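PDB 3QFF: N5-carboxyaminoimidazole ribonucleotide synthetase from Bacillus anthracis, which probably catalyses the ATP-dependent carboxylation of 5-aminoimidazole ribonucleotide by bicarbonate to its N5-carboxy form, a step of purine biosynthesis. Local coordinates for residues A[86-89]-A[90-93]; A[64-67]-A[68-72]; A[104-107]-A[108-112]; A[22-25]-A[26-30]. One frame throughout, in Å; residues are numbered along the deposited sequence.

Contact 1: residues A[86-89]-A[90-93]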
loop_
_atom_site.group_PDB
_atom_site.type_symbol
_atom_site.label_atom_id
_atom_site.label_comp_id
_atom_site.label_asym_id
_atom_site.label_seq_id
_atom_site.Cartn_x
_atom_site.Cartn_y
_atom_site.Cartn_z
ATOM N N ILE A 86 27.947 -3.841 -0.803
ATOM C CA ILE A 86 28.281 -4.784 -1.866
ATOM C C ILE A 86 29.696 -4.438 -2.337
ATOM O O ILE A 86 29.991 -3.272 -2.590
ATOM C CB ILE A 86 27.288 -4.666 -3.050
ATOM C CG1 ILE A 86 25.837 -4.863 -2.578
ATOM C CG2 ILE A 86 27.647 -5.661 -4.173
ATOM C CD1 ILE A 86 24.789 -4.486 -3.643
ATOM N N ASP A 87 30.580 -5.420 -2.432
ATOM C CA ASP A 87 31.945 -5.090 -2.859
ATOM C C ASP A 87 32.033 -4.776 -4.364
ATOM O O ASP A 87 31.110 -5.069 -5.136
ATOM C CB ASP A 87 32.977 -6.125 -2.377
ATOM C CG ASP A 87 32.818 -7.476 -3.036
ATOM O OD1 ASP A 87 33.081 -8.498 -2.361
ATOM O OD2 ASP A 87 32.441 -7.521 -4.221
ATOM N N TYR A 88 33.128 -4.146 -4.768
ATOM C CA TYR A 88 33.265 -3.693 -6.143
ATOM C C TYR A 88 33.182 -4.776 -7.217
ATOM O O TYR A 88 32.607 -4.520 -8.257
ATOM C CB TYR A 88 34.555 -2.900 -6.329
ATOM C CG TYR A 88 34.603 -1.562 -5.619
ATOM C CD1 TYR A 88 35.810 -1.069 -5.145
ATOM C CD2 TYR A 88 33.450 -0.784 -5.427
ATOM C CE1 TYR A 88 35.894 0.153 -4.506
ATOM C CE2 TYR A 88 33.526 0.452 -4.776
ATOM C CZ TYR A 88 34.767 0.906 -4.321
ATOM O OH TYR A 88 34.910 2.104 -3.670
ATOM N N ARG A 89 33.749 -5.963 -6.988
ATOM C CA ARG A 89 33.690 -7.011 -8.022
ATOM C C ARG A 89 32.256 -7.463 -8.334
ATOM O O ARG A 89 31.938 -7.774 -9.480
ATOM C CB ARG A 89 34.605 -8.216 -7.720
ATOM C CG ARG A 89 34.269 -9.018 -6.471
ATOM C CD ARG A 89 35.365 -10.002 -6.151
ATOM N NE ARG A 89 35.430 -11.127 -7.088
ATOM C CZ ARG A 89 35.031 -12.365 -6.798
ATOM N NH1 ARG A 89 34.512 -12.638 -5.605
ATOM N NH2 ARG A 89 35.152 -13.332 -7.701
ATOM N N CYS A 90 31.409 -7.481 -7.309
ATOM C CA CYS A 90 30.003 -7.836 -7.457
ATOM C C CYS A 90 29.222 -6.680 -8.080
ATOM O O CYS A 90 28.401 -6.909 -8.967
ATOM C CB CYS A 90 29.399 -8.259 -6.103
ATOM S SG CYS A 90 30.013 -9.875 -5.452
ATOM N N LEU A 91 29.498 -5.441 -7.648
ATOM C CA LEU A 91 28.836 -4.264 -8.241
ATOM C C LEU A 91 29.158 -4.103 -9.723
ATOM O O LEU A 91 28.250 -3.848 -10.520
ATOM C CB LEU A 91 29.178 -2.969 -7.496
ATOM C CG LEU A 91 28.512 -2.729 -6.135
ATOM C CD1 LEU A 91 29.172 -1.533 -5.443
ATOM C CD2 LEU A 91 27.004 -2.510 -6.287
ATOM N N GLN A 92 30.439 -4.271 -10.097
ATOM C CA GLN A 92 30.817 -4.155 -11.505
ATOM C C GLN A 92 30.158 -5.268 -12.318
ATOM O O GLN A 92 29.672 -5.028 -13.429
ATOM C CB GLN A 92 32.340 -4.192 -11.710
ATOM C CG GLN A 92 32.738 -3.963 -13.172
ATOM C CD GLN A 92 34.239 -3.790 -13.376
ATOM O OE1 GLN A 92 34.738 -2.668 -13.466
ATOM N NE2 GLN A 92 34.957 -4.899 -13.456
ATOM N N TRP A 93 30.141 -6.481 -11.772
ATOM C CA TRP A 93 29.524 -7.586 -12.504
ATOM C C TRP A 93 28.058 -7.258 -12.833
ATOM O O TRP A 93 27.630 -7.342 -13.994
ATOM C CB TRP A 93 29.647 -8.919 -11.769
ATOM C CG TRP A 93 29.308 -10.036 -12.701
ATOM C CD1 TRP A 93 30.166 -10.705 -13.541
ATOM C CD2 TRP A 93 28.006 -10.570 -12.948
ATOM N NE1 TRP A 93 29.474 -11.639 -14.277
ATOM C CE2 TRP A 93 28.145 -11.577 -13.932
ATOM C CE3 TRP A 93 26.731 -10.303 -12.423
ATOM C CZ2 TRP A 93 27.058 -12.321 -14.403
ATOM C CZ3 TRP A 93 25.647 -11.046 -12.895
ATOM C CH2 TRP A 93 25.818 -12.035 -13.879
HETATM O O HOH W 1 33.542 -7.675 -11.889
#
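The carbonyl oxygen of D87 receives two backbone N-H groups. L91 N lies 3.0 Å from D87 O in a nearly straight bond of 166°, whereas the bond from C90 N is weak and bent. C90 N also has a second acceptor, because D87 OD2 stands 3.3 Å from it and is met almost end-on to the carboxylate C-O bond. A chi1 of 68° places CG of D87 between its own N and C, which folds the carboxylate back over the opening turn. D87 is thus the N-cap of helix 88-97, and its negative charge probably suits the N-H-rich end of the helix. A hydrophobic staple accompanies the cap: I86, just before it, presses CG2 against L91 CG at 3.6 Å, and the two side chains meet roughly at right angles. The same I86 CG2 touches C90 CB at 3.7 Å. L91 CD1 reaches the edge of the Y88 ring, close to the ring plane. Further along, R89 O accepts W93 N at 3.2 Å, the donor standing above the carbonyl plane, and also accepts a hydrogen bond from a water 2.9 Å from R89 O. Beyond the staple, L91 packs on L107 and C90 on L66.

Contact 2: residues A[64-67]-A[68-72]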
loop_
_atom_site.group_PDB
_atom_site.type_symbol
_atom_site.label_atom_id
_atom_site.label_comp_id
_atom_site.label_asym_id
_atom_site.label_seq_id
_atom_site.Cartn_x
_atom_site.Cartn_y
_atom_site.Cartn_z
ATOM N N ASP A 64 28.689 -11.397 -0.410
ATOM C CA ASP A 64 29.956 -11.410 -1.163
ATOM C C ASP A 64 30.122 -12.667 -2.019
ATOM O O ASP A 64 31.171 -12.874 -2.638
ATOM C CB ASP A 64 31.166 -11.235 -0.223
ATOM C CG ASP A 64 31.245 -12.323 0.840
ATOM O OD1 ASP A 64 32.074 -12.190 1.760
ATOM O OD2 ASP A 64 30.478 -13.312 0.766
ATOM N N ASP A 65 29.079 -13.497 -2.055
ATOM C CA ASP A 65 29.070 -14.742 -2.814
ATOM C C ASP A 65 28.697 -14.430 -4.265
ATOM O O ASP A 65 27.508 -14.347 -4.609
ATOM C CB ASP A 65 28.083 -15.721 -2.154
ATOM C CG ASP A 65 28.000 -17.072 -2.856
ATOM O OD1 ASP A 65 27.311 -17.965 -2.311
ATOM O OD2 ASP A 65 28.589 -17.250 -3.943
ATOM N N LEU A 66 29.713 -14.241 -5.110
ATOM C CA LEU A 66 29.491 -13.763 -6.480
ATOM C C LEU A 66 28.603 -14.698 -7.310
ATOM O O LEU A 66 27.781 -14.222 -8.069
ATOM C CB LEU A 66 30.807 -13.431 -7.213
ATOM C CG LEU A 66 30.741 -13.113 -8.724
ATOM C CD1 LEU A 66 29.924 -11.853 -9.042
ATOM C CD2 LEU A 66 32.132 -13.006 -9.330
ATOM N N LYS A 67 28.755 -16.010 -7.131
ATOM C CA LYS A 67 27.897 -16.999 -7.800
ATOM C C LYS A 67 26.412 -16.804 -7.471
ATOM O O LYS A 67 25.559 -16.907 -8.351
ATOM C CB LYS A 67 28.315 -18.437 -7.449
ATOM C CG LYS A 67 29.793 -18.768 -7.706
ATOM C CD LYS A 67 30.063 -19.282 -9.109
ATOM C CE LYS A 67 31.240 -20.270 -9.099
ATOM N NZ LYS A 67 31.881 -20.382 -10.436
ATOM N N ALA A 68 26.107 -16.546 -6.207
ATOM C CA ALA A 68 24.717 -16.312 -5.793
ATOM C C ALA A 68 24.190 -14.988 -6.358
ATOM O O ALA A 68 23.075 -14.936 -6.859
ATOM C CB ALA A 68 24.597 -16.343 -4.277
ATOM N N ILE A 69 24.998 -13.932 -6.273
ATOM C CA ILE A 69 24.690 -12.635 -6.886
ATOM C C ILE A 69 24.375 -12.828 -8.385
ATOM O O ILE A 69 23.424 -12.240 -8.918
ATOM C CB ILE A 69 25.873 -11.620 -6.697
ATOM C CG1 ILE A 69 25.950 -11.094 -5.249
ATOM C CG2 ILE A 69 25.784 -10.445 -7.685
ATOM C CD1 ILE A 69 24.730 -10.289 -4.805
ATOM N N GLN A 70 25.183 -13.666 -9.039
ATOM C CA GLN A 70 24.997 -14.001 -10.443
ATOM C C GLN A 70 23.687 -14.736 -10.672
ATOM O O GLN A 70 22.995 -14.460 -11.644
ATOM C CB GLN A 70 26.183 -14.817 -10.978
ATOM C CG GLN A 70 27.388 -13.941 -11.319
ATOM C CD GLN A 70 28.661 -14.724 -11.590
ATOM O OE1 GLN A 70 28.735 -15.927 -11.351
ATOM N NE2 GLN A 70 29.677 -14.031 -12.086
ATOM N N HIS A 71 23.357 -15.671 -9.783
ATOM C CA HIS A 71 22.105 -16.407 -9.893
ATOM C C HIS A 71 20.888 -15.468 -9.770
ATOM O O HIS A 71 19.942 -15.592 -10.527
ATOM C CB HIS A 71 22.034 -17.560 -8.886
ATOM C CG HIS A 71 20.794 -18.386 -9.020
ATOM N ND1 HIS A 71 20.083 -18.848 -7.932
ATOM C CD2 HIS A 71 20.117 -18.802 -10.117
ATOM C CE1 HIS A 71 19.025 -19.520 -8.354
ATOM N NE2 HIS A 71 19.023 -19.507 -9.675
ATOM N N LEU A 72 20.936 -14.526 -8.830
ATOM C CA LEU A 72 19.886 -13.504 -8.701
ATOM C C LEU A 72 19.757 -12.682 -9.973
ATOM O O LEU A 72 18.649 -12.466 -10.473
ATOM C CB LEU A 72 20.167 -12.566 -7.512
ATOM C CG LEU A 72 19.156 -11.439 -7.255
ATOM C CD1 LEU A 72 17.820 -12.012 -6.748
ATOM C CD2 LEU A 72 19.728 -10.485 -6.229
#
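The Q70 amide folds back along the first two turns of helix 66-74 to meet L66: its NE2 rests 3.6 Å from L66 CG and comes about equally near both methyls, so a polar nitrogen sits against the leucine's branch point. With chi1 at -80°, CG of Q70 lies beside its own backbone N, and this brings CG to within 3.3 Å of L66 O. That carbonyl is also the acceptor for Q70 N, 2.8 Å from L66 O, with the donor tilted out of the carbonyl plane. The other end of the amide faces K67, where Q70 OE1 is 3.8 Å from K67 CA, and K67 O accepts H71 N. The helix is one of those flanking the parallel sheet of a Rossmann-like domain, and it follows strand 57-60 and precedes strand 78-81. A68, the third residue with much of its surface buried here, sits against the residue that caps the helix: D65 OD2 takes a weak bond from A68 N at 3.4 Å, while D65 O accepts I69 N at 3.0 Å and 174°. The carboxylate also lies against the A68 methyl, D65 OD1 being 3.7 Å from A68 CB. A68 and I69 pack on L43 of strand 39-44, and L66 and Q70 pack against helix 88-97, on R89 and W93 respectively.

Contact 3: residues A[104-107]-A[108-112]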
loop_
_atom_site.group_PDB
_atom_site.type_symbol
_atom_site.label_atom_id
_atom_site.label_comp_id
_atom_site.label_asym_id
_atom_site.label_seq_id
_atom_site.Cartn_x
_atom_site.Cartn_y
_atom_site.Cartn_z
ATOM N N SER A 104 26.941 1.953 -9.917
ATOM C CA SER A 104 27.793 1.717 -8.745
ATOM C C SER A 104 28.497 2.983 -8.247
ATOM O O SER A 104 29.048 2.989 -7.146
ATOM C CB SER A 104 28.851 0.654 -9.057
ATOM O OG SER A 104 29.651 1.068 -10.153
ATOM N N GLN A 105 28.483 4.040 -9.052
ATOM C CA GLN A 105 29.251 5.253 -8.754
ATOM C C GLN A 105 28.714 5.971 -7.516
ATOM O O GLN A 105 29.479 6.336 -6.617
ATOM C CB GLN A 105 29.268 6.211 -9.949
ATOM C CG GLN A 105 30.639 6.843 -10.192
ATOM C CD GLN A 105 30.583 8.250 -10.800
ATOM O OE1 GLN A 105 29.646 8.605 -11.523
ATOM N NE2 GLN A 105 31.601 9.055 -10.503
ATOM N N LEU A 106 27.399 6.163 -7.471
ATOM C CA LEU A 106 26.780 6.843 -6.346
ATOM C C LEU A 106 26.936 6.042 -5.060
ATOM O O LEU A 106 27.328 6.588 -4.027
ATOM C CB LEU A 106 25.308 7.151 -6.631
ATOM C CG LEU A 106 24.531 7.948 -5.578
ATOM C CD1 LEU A 106 25.369 9.064 -4.954
ATOM C CD2 LEU A 106 23.289 8.522 -6.221
ATOM N N LEU A 107 26.652 4.747 -5.129
ATOM C CA LEU A 107 26.820 3.876 -3.971
ATOM C C LEU A 107 28.250 3.959 -3.413
ATOM O O LEU A 107 28.430 4.135 -2.203
ATOM C CB LEU A 107 26.406 2.434 -4.307
ATOM C CG LEU A 107 26.349 1.385 -3.185
ATOM C CD1 LEU A 107 25.441 1.804 -2.035
ATOM C CD2 LEU A 107 25.887 0.046 -3.757
ATOM N N SER A 108 29.258 3.885 -4.283
ATOM C CA SER A 108 30.658 3.959 -3.836
ATOM C C SER A 108 31.005 5.274 -3.115
ATOM O O SER A 108 31.711 5.269 -2.101
ATOM C CB SER A 108 31.632 3.691 -4.989
ATOM O OG SER A 108 31.893 4.871 -5.724
ATOM N N LYS A 109 30.486 6.386 -3.623
ATOM C CA LYS A 109 30.688 7.691 -2.987
ATOM C C LYS A 109 30.081 7.782 -1.572
ATOM O O LYS A 109 30.694 8.359 -0.663
ATOM C CB LYS A 109 30.125 8.805 -3.871
ATOM C CG LYS A 109 30.828 8.973 -5.223
ATOM C CD LYS A 109 30.022 9.924 -6.111
ATOM C CE LYS A 109 30.691 10.153 -7.467
ATOM N NZ LYS A 109 29.879 11.117 -8.299
ATOM N N THR A 110 28.886 7.218 -1.386
ATOM C CA THR A 110 28.161 7.338 -0.106
ATOM C C THR A 110 28.676 6.356 0.951
ATOM O O THR A 110 28.266 6.408 2.105
ATOM C CB THR A 110 26.638 7.112 -0.270
ATOM O OG1 THR A 110 26.401 5.776 -0.744
ATOM C CG2 THR A 110 26.047 8.111 -1.243
ATOM N N GLN A 111 29.568 5.459 0.555
ATOM C CA GLN A 111 30.056 4.424 1.468
ATOM C C GLN A 111 31.221 4.866 2.352
ATOM O O GLN A 111 31.585 4.178 3.308
ATOM C CB GLN A 111 30.391 3.153 0.678
ATOM C CG GLN A 111 29.156 2.315 0.417
ATOM C CD GLN A 111 28.663 1.640 1.681
ATOM O OE1 GLN A 111 29.219 0.621 2.111
ATOM N NE2 GLN A 111 27.624 2.204 2.293
ATOM N N ASN A 112 31.787 6.022 2.042
ATOM C CA ASN A 112 32.924 6.556 2.774
ATOM C C ASN A 112 32.632 8.015 3.112
ATOM O O ASN A 112 32.411 8.817 2.201
ATOM C CB ASN A 112 34.200 6.436 1.911
ATOM C CG ASN A 112 35.452 6.961 2.615
ATOM O OD1 ASN A 112 35.524 8.125 2.994
ATOM N ND2 ASN A 112 36.462 6.090 2.770
HETATM O O HOH W 2 28.384 11.728 -10.885
#
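The K109 side chain runs back along helix 105-110 and lays its end over one face of the Q105 amide. K109 CE is 3.4 Å from Q105 NE2, and both CE and NZ stand above the amide plane and not at its rim. A chi1 of -64° sets CG of the lysine beside its own backbone N and so aims the chain at the preceding turn, while the extended form beyond CG gives it the length to carry the ammonium group over a residue one turn earlier. A water joins the two polar ends by weak bonds, donating to Q105 OE1 and accepting from K109 NZ. In the backbone between them, Q105 O is held by two donors that arrive from the same face of its plane: K109 N at 3.2 Å and the hydroxyl of S108, whose OG is 3.0 Å from Q105 O. The serine hydroxyl is therefore turned inward onto the backbone, a familiar arrangement for serine and threonine in helices. T110 repeats it two residues later, OG1 donating to L107 O at 3.0 Å. Its chi1 of 62° sets OG1 over the preceding turn and leaves CG2 directed at L106, where it meets CD1 at 3.9 Å, the two chains meeting at a slant. In the fold, helix 105-110 is followed directly by helix 113-122, where the residues of the ADP pocket begin. N112 caps that next helix, its OD1 accepting T115 N. S108 packs on Y88 of helix 88-97, while S104 OG bonds to E95.

Contact 4: residues A[22-25]-A[26-30]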
loop_
_atom_site.group_PDB
_atom_site.type_symbol
_atom_site.label_atom_id
_atom_site.label_comp_id
_atom_site.label_asym_id
_atom_site.label_seq_id
_atom_site.Cartn_x
_atom_site.Cartn_y
_atom_site.Cartn_z
ATOM N N GLY A 22 17.361 -8.573 2.251
ATOM C CA GLY A 22 15.983 -8.990 2.489
ATOM C C GLY A 22 15.359 -8.445 3.751
ATOM O O GLY A 22 14.412 -9.042 4.263
ATOM N N GLY A 23 15.896 -7.331 4.259
ATOM C CA GLY A 23 15.357 -6.664 5.439
ATOM C C GLY A 23 14.083 -5.871 5.121
ATOM O O GLY A 23 13.479 -6.026 4.061
ATOM N N GLN A 24 13.671 -5.009 6.034
ATOM C CA GLN A 24 12.377 -4.334 5.883
ATOM C C GLN A 24 12.288 -3.428 4.644
ATOM O O GLN A 24 11.222 -3.253 4.082
ATOM C CB GLN A 24 12.009 -3.559 7.148
ATOM C CG GLN A 24 12.950 -2.424 7.522
ATOM C CD GLN A 24 14.111 -2.855 8.416
ATOM O OE1 GLN A 24 14.477 -4.028 8.469
ATOM N NE2 GLN A 24 14.716 -1.883 9.099
ATOM N N LEU A 25 13.401 -2.850 4.221
ATOM C CA LEU A 25 13.375 -1.966 3.055
ATOM C C LEU A 25 13.095 -2.777 1.808
ATOM O O LEU A 25 12.331 -2.349 0.951
ATOM C CB LEU A 25 14.691 -1.190 2.918
ATOM C CG LEU A 25 15.079 -0.339 4.132
ATOM C CD1 LEU A 25 16.397 0.369 3.848
ATOM C CD2 LEU A 25 13.977 0.688 4.494
ATOM N N GLY A 26 13.720 -3.949 1.723
ATOM C CA GLY A 26 13.384 -4.936 0.704
ATOM C C GLY A 26 11.920 -5.367 0.736
ATOM O O GLY A 26 11.270 -5.409 -0.307
ATOM N N ARG A 27 11.395 -5.699 1.910
ATOM C CA ARG A 27 9.995 -6.120 2.021
ATOM C C ARG A 27 9.035 -5.034 1.518
ATOM O O ARG A 27 8.107 -5.312 0.760
ATOM C CB ARG A 27 9.670 -6.474 3.474
ATOM C CG ARG A 27 8.194 -6.817 3.749
ATOM C CD ARG A 27 8.012 -6.928 5.260
ATOM N NE ARG A 27 6.665 -7.307 5.696
ATOM C CZ ARG A 27 6.258 -8.558 5.913
ATOM N NH1 ARG A 27 7.069 -9.584 5.682
ATOM N NH2 ARG A 27 5.016 -8.786 6.346
ATOM N N MET A 28 9.274 -3.801 1.937
ATOM C CA MET A 28 8.407 -2.698 1.526
ATOM C C MET A 28 8.518 -2.331 0.036
ATOM O O MET A 28 7.505 -1.993 -0.590
ATOM C CB MET A 28 8.604 -1.494 2.441
ATOM C CG MET A 28 7.946 -1.725 3.799
ATOM S SD MET A 28 8.186 -0.390 4.970
ATOM C CE MET A 28 9.906 -0.571 5.464
ATOM N N MET A 29 9.715 -2.437 -0.537
ATOM C CA MET A 29 9.878 -2.283 -2.003
ATOM C C MET A 29 9.042 -3.372 -2.688
ATOM O O MET A 29 8.355 -3.136 -3.691
ATOM C CB MET A 29 11.347 -2.511 -2.421
ATOM C CG MET A 29 12.338 -1.361 -2.199
ATOM S SD MET A 29 14.001 -1.909 -2.752
ATOM C CE MET A 29 15.054 -0.571 -2.184
ATOM N N ALA A 30 9.148 -4.581 -2.154
ATOM C CA ALA A 30 8.535 -5.753 -2.771
ATOM C C ALA A 30 7.009 -5.704 -2.703
ATOM O O ALA A 30 6.330 -6.113 -3.648
ATOM C CB ALA A 30 9.077 -7.030 -2.131
#
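The peptide plane of Q24 has a methionine methyl on one face: M28 CE stands over the carbonyl, 3.3 Å from Q24 O and 3.8 Å from Q24 C. The main-chain donor comes from the other side of the same plane, M28 N lying 2.9 Å from Q24 O and tilted 27° from the plane. M28 reaches its place through a bend at chi3 (-74°), which swings CE back toward the preceding turn. There it lies alongside the Q24 side chain, 4.0 Å from Q24 CB, and skirts L25 CD2 more loosely. The amide of Q24 leads away, and its OE1 accepts a bond from K346 NZ. The guanidinium of R27, another flat group, stands at the end of an extended chain, with NH2 bonded to K34 O of the second subunit and NH1 to P50 O. All this lies at the start of helix 24-35, the crossover helix of the beta-alpha-beta unit between strands 16-20 and 39-44. G21, G23 and G26 are spaced as in a GxGxxG motif, consistent with the Rossmann-like preATP-grasp family. Here both G23 N and G26 N donate to the carboxylate of E82, through OE1 and OE2 respectively, and G23 occupies the N-cap. The helix then runs on through regular bonds: R27 N meets G23 O at 3.0 Å and 161°. M29 N bonds to L25 O, while M29 CG touches that same oxygen at 3.3 Å.

In the fold
From the N terminus the chain passes contact 4, then contact 2, contact 1 and contact 3. Each is local and stays within one helix and its ends, so none nests in or crosses another. Contact 4 starts the crossover helix between strands 16-20 and 39-44; contact 2 starts helix 66-74, which leads to strand 78-81. Contact 1 touches both contact 2 and contact 3: helix 88-97 lies between helices 66-74 and 105-110 and packs on each, whereas contacts 2 and 3 do not meet. Contact 4 lies apart, its centre about 19 to 21 Å from the other centres, and touches the second subunit.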